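Local atomic coordinates of glycosyl hydrolase family 62 protein (PDB entry 5B6T), a protein that hydrolyses alpha-L-arabinofuranosidic linkages, probably releasing arabinose side groups from arabinoxylan, as a family 62 glycoside hydrolase. Residues 84-89 with 93-98. Numbering follows the deposited sequence.
Sequences PQVFYF and RLWYLV
The beta hairpin of strands 82-89 and 94-100 pairs Phe-87 with Tyr-96 and Tyr-88 with Trp-95, the short segments running antiparallel at 166°. Hydrogen-bonded pairs at Gln-85/Val-98, Phe-87/Tyr-96 and Phe-89/Leu-94 fix the register; the bond from Tyr-96 N to Phe-87 O (2.8 Å) is almost straight. Near the turn, Arg-93 and Leu-94 both face Phe-89, and Arg-93 has a left-handed backbone conformation, which fits a G1 beta bulge.

On the face carrying Tyr-88 and Trp-95, these two side chains cross at about a right angle. CB of Tyr-88 stands over the six-membered ring of Trp-95, 3.7 Å from its centroid and 11° off the normal, a CH-pi contact. The Tyr-88 ring then turns its edge to the five-membered ring in an edge-to-face pair, with CD1 of Tyr-88 3.7 Å from NE1 of Trp-95. With CG of Trp-95 anti to its carbonyl carbon (chi1 -64°), the indole leans across the strand pair and brings CE3 within 3.9 Å of CG2 of Val-86. Replacing Trp-95 by an alanine would probably strip Tyr-88 of the indole that its CB and ring edge meet, leaving the ring steadied less firmly, by the Arg-93 backbone, and open a gap beside Val-86.

These are the first two of four antiparallel strands in one blade of the five-bladed beta-propeller expected of family 62, strand 82-89 being innermost; accordingly, the side chain of Gln-85 comes within about 6 Å of the bound calcium ion, and its OE1 accepts a hydrogen bond from Val-146 N of the next blade.

Phe-87, Phe-89 and Tyr-96 cluster on the opposite face. Tyr-96 CB sits over the Phe-87 ring, 4.0 Å from its centroid, whereas the two nearly parallel rings are slid so far apart that they barely overlap. CB of Phe-89 meets CD1 of Tyr-96 at 3.6 Å, and Phe-174 adds a further ring.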
loop_
_atom_site.group_PDB
_atom_site.type_symbol
_atom_site.label_atom_id
_atom_site.label_comp_id
_atom_site.label_asym_id
_atom_site.label_seq_id
_atom_site.Cartn_x
_atom_site.Cartn_y
_atom_site.Cartn_z
ATOM N N PRO A 84 -0.036 0.039 -6.508
ATOM C CA PRO A 84 1.053 0.966 -6.702
ATOM C C PRO A 84 1.647 1.523 -5.391
ATOM O O PRO A 84 0.979 1.563 -4.345
ATOM C CB PRO A 84 0.389 2.088 -7.493
ATOM C CG PRO A 84 -1.015 2.118 -6.977
ATOM C CD PRO A 84 -1.354 0.688 -6.693
ATOM N N GLN A 85 2.891 2.023 -5.483
ATOM C CA GLN A 85 3.545 2.771 -4.420
ATOM C C GLN A 85 4.302 3.896 -5.083
ATOM O O GLN A 85 5.181 3.629 -5.883
ATOM C CB GLN A 85 4.533 1.910 -3.623
ATOM C CG GLN A 85 5.188 2.704 -2.491
ATOM C CD GLN A 85 6.501 2.121 -2.038
ATOM O OE1 GLN A 85 7.182 1.411 -2.762
ATOM N NE2 GLN A 85 6.887 2.484 -0.829
ATOM N N VAL A 86 3.977 5.138 -4.753
ATOM C CA VAL A 86 4.680 6.297 -5.293
ATOM C C VAL A 86 5.632 6.916 -4.277
ATOM O O VAL A 86 5.293 7.046 -3.104
ATOM C CB VAL A 86 3.694 7.385 -5.832
ATOM C CG1 VAL A 86 2.861 8.022 -4.720
ATOM C CG2 VAL A 86 4.454 8.463 -6.612
ATOM N N PHE A 87 6.794 7.361 -4.733
ATOM C CA PHE A 87 7.742 8.091 -3.870
ATOM C C PHE A 87 8.747 8.812 -4.749
ATOM O O PHE A 87 8.923 8.459 -5.918
ATOM C CB PHE A 87 8.498 7.182 -2.859
ATOM C CG PHE A 87 9.255 6.055 -3.498
ATOM C CD1 PHE A 87 10.593 6.208 -3.854
ATOM C CD2 PHE A 87 8.661 4.809 -3.699
ATOM C CE1 PHE A 87 11.287 5.184 -4.462
ATOM C CE2 PHE A 87 9.369 3.782 -4.318
ATOM C CZ PHE A 87 10.688 3.963 -4.647
ATOM N N TYR A 88 9.413 9.800 -4.175
ATOM C CA TYR A 88 10.409 10.575 -4.893
ATOM C C TYR A 88 11.762 10.047 -4.517
ATOM O O TYR A 88 12.145 10.079 -3.326
ATOM C CB TYR A 88 10.285 12.047 -4.498
ATOM C CG TYR A 88 11.222 12.989 -5.190
ATOM C CD1 TYR A 88 11.055 13.315 -6.538
ATOM C CD2 TYR A 88 12.202 13.627 -4.482
ATOM C CE1 TYR A 88 11.902 14.210 -7.171
ATOM C CE2 TYR A 88 13.054 14.521 -5.099
ATOM C CZ TYR A 88 12.900 14.808 -6.438
ATOM O OH TYR A 88 13.729 15.754 -7.037
ATOM N N PHE A 89 12.504 9.557 -5.503
ATOM C CA PHE A 89 13.854 9.048 -5.258
ATOM C C PHE A 89 14.814 10.205 -5.443
ATOM O O PHE A 89 15.262 10.521 -6.561
ATOM C CB PHE A 89 14.213 7.874 -6.168
ATOM C CG PHE A 89 15.470 7.174 -5.752
ATOM C CD1 PHE A 89 15.477 6.370 -4.631
ATOM C CD2 PHE A 89 16.668 7.372 -6.433
ATOM C CE1 PHE A 89 16.624 5.754 -4.204
ATOM C CE2 PHE A 89 17.829 6.741 -6.019
ATOM C CZ PHE A 89 17.816 5.944 -4.908
ATOM N N ARG A 93 16.368 12.587 -8.637
ATOM C CA ARG A 93 15.393 13.641 -8.956
ATOM C C ARG A 93 14.295 13.048 -9.848
ATOM O O ARG A 93 13.823 13.661 -10.822
ATOM C CB ARG A 93 16.099 14.855 -9.592
ATOM C CG ARG A 93 17.077 15.504 -8.616
ATOM C CD ARG A 93 18.066 16.476 -9.237
ATOM N NE ARG A 93 17.440 17.403 -10.163
ATOM C CZ ARG A 93 16.938 18.603 -9.855
ATOM N NH1 ARG A 93 16.943 19.078 -8.607
ATOM N NH2 ARG A 93 16.394 19.332 -10.825
ATOM N N LEU A 94 13.883 11.823 -9.521
ATOM C CA LEU A 94 12.821 11.140 -10.261
ATOM C C LEU A 94 11.822 10.557 -9.268
ATOM O O LEU A 94 12.235 9.971 -8.263
ATOM C CB LEU A 94 13.393 9.975 -11.039
ATOM C CG LEU A 94 14.149 10.250 -12.321
ATOM C CD1 LEU A 94 14.630 8.908 -12.820
ATOM C CD2 LEU A 94 13.247 10.934 -13.340
ATOM N N TRP A 95 10.536 10.670 -9.582
ATOM C CA TRP A 95 9.508 9.911 -8.902
ATOM C C TRP A 95 9.520 8.489 -9.455
ATOM O O TRP A 95 9.755 8.251 -10.658
ATOM C CB TRP A 95 8.118 10.519 -9.100
ATOM C CG TRP A 95 7.940 11.874 -8.518
ATOM C CD1 TRP A 95 8.200 13.052 -9.120
ATOM C CD2 TRP A 95 7.428 12.185 -7.215
ATOM N NE1 TRP A 95 7.891 14.096 -8.272
ATOM C CE2 TRP A 95 7.408 13.588 -7.100
ATOM C CE3 TRP A 95 6.966 11.411 -6.146
ATOM C CZ2 TRP A 95 6.974 14.229 -5.951
ATOM C CZ3 TRP A 95 6.517 12.060 -4.993
ATOM C CH2 TRP A 95 6.541 13.459 -4.911
ATOM N N TYR A 96 9.301 7.535 -8.547
ATOM C CA TYR A 96 9.100 6.130 -8.874
ATOM C C TYR A 96 7.682 5.745 -8.547
ATOM O O TYR A 96 7.110 6.230 -7.536
ATOM C CB TYR A 96 10.082 5.212 -8.116
ATOM C CG TYR A 96 11.439 5.111 -8.745
ATOM C CD1 TYR A 96 12.321 6.167 -8.714
ATOM C CD2 TYR A 96 11.838 3.945 -9.392
ATOM C CE1 TYR A 96 13.567 6.089 -9.339
ATOM C CE2 TYR A 96 13.062 3.860 -10.006
ATOM C CZ TYR A 96 13.922 4.920 -9.981
ATOM O OH TYR A 96 15.161 4.834 -10.603
ATOM N N LEU A 97 7.131 4.861 -9.375
ATOM C CA LEU A 97 5.845 4.199 -9.136
ATOM C C LEU A 97 6.137 2.693 -9.237
ATOM O O LEU A 97 6.494 2.202 -10.319
ATOM C CB LEU A 97 4.813 4.610 -10.192
ATOM C CG LEU A 97 3.374 4.211 -9.890
ATOM C CD1 LEU A 97 2.816 4.948 -8.659
ATOM C CD2 LEU A 97 2.462 4.433 -11.101
ATOM N N VAL A 98 6.072 2.039 -8.084
ATOM C CA VAL A 98 6.344 0.634 -7.910
ATOM C C VAL A 98 5.011 -0.100 -7.906
ATOM O O VAL A 98 4.022 0.399 -7.356
ATOM C CB VAL A 98 7.137 0.410 -6.606
ATOM C CG1 VAL A 98 7.202 -1.065 -6.224
ATOM C CG2 VAL A 98 8.518 0.983 -6.759
#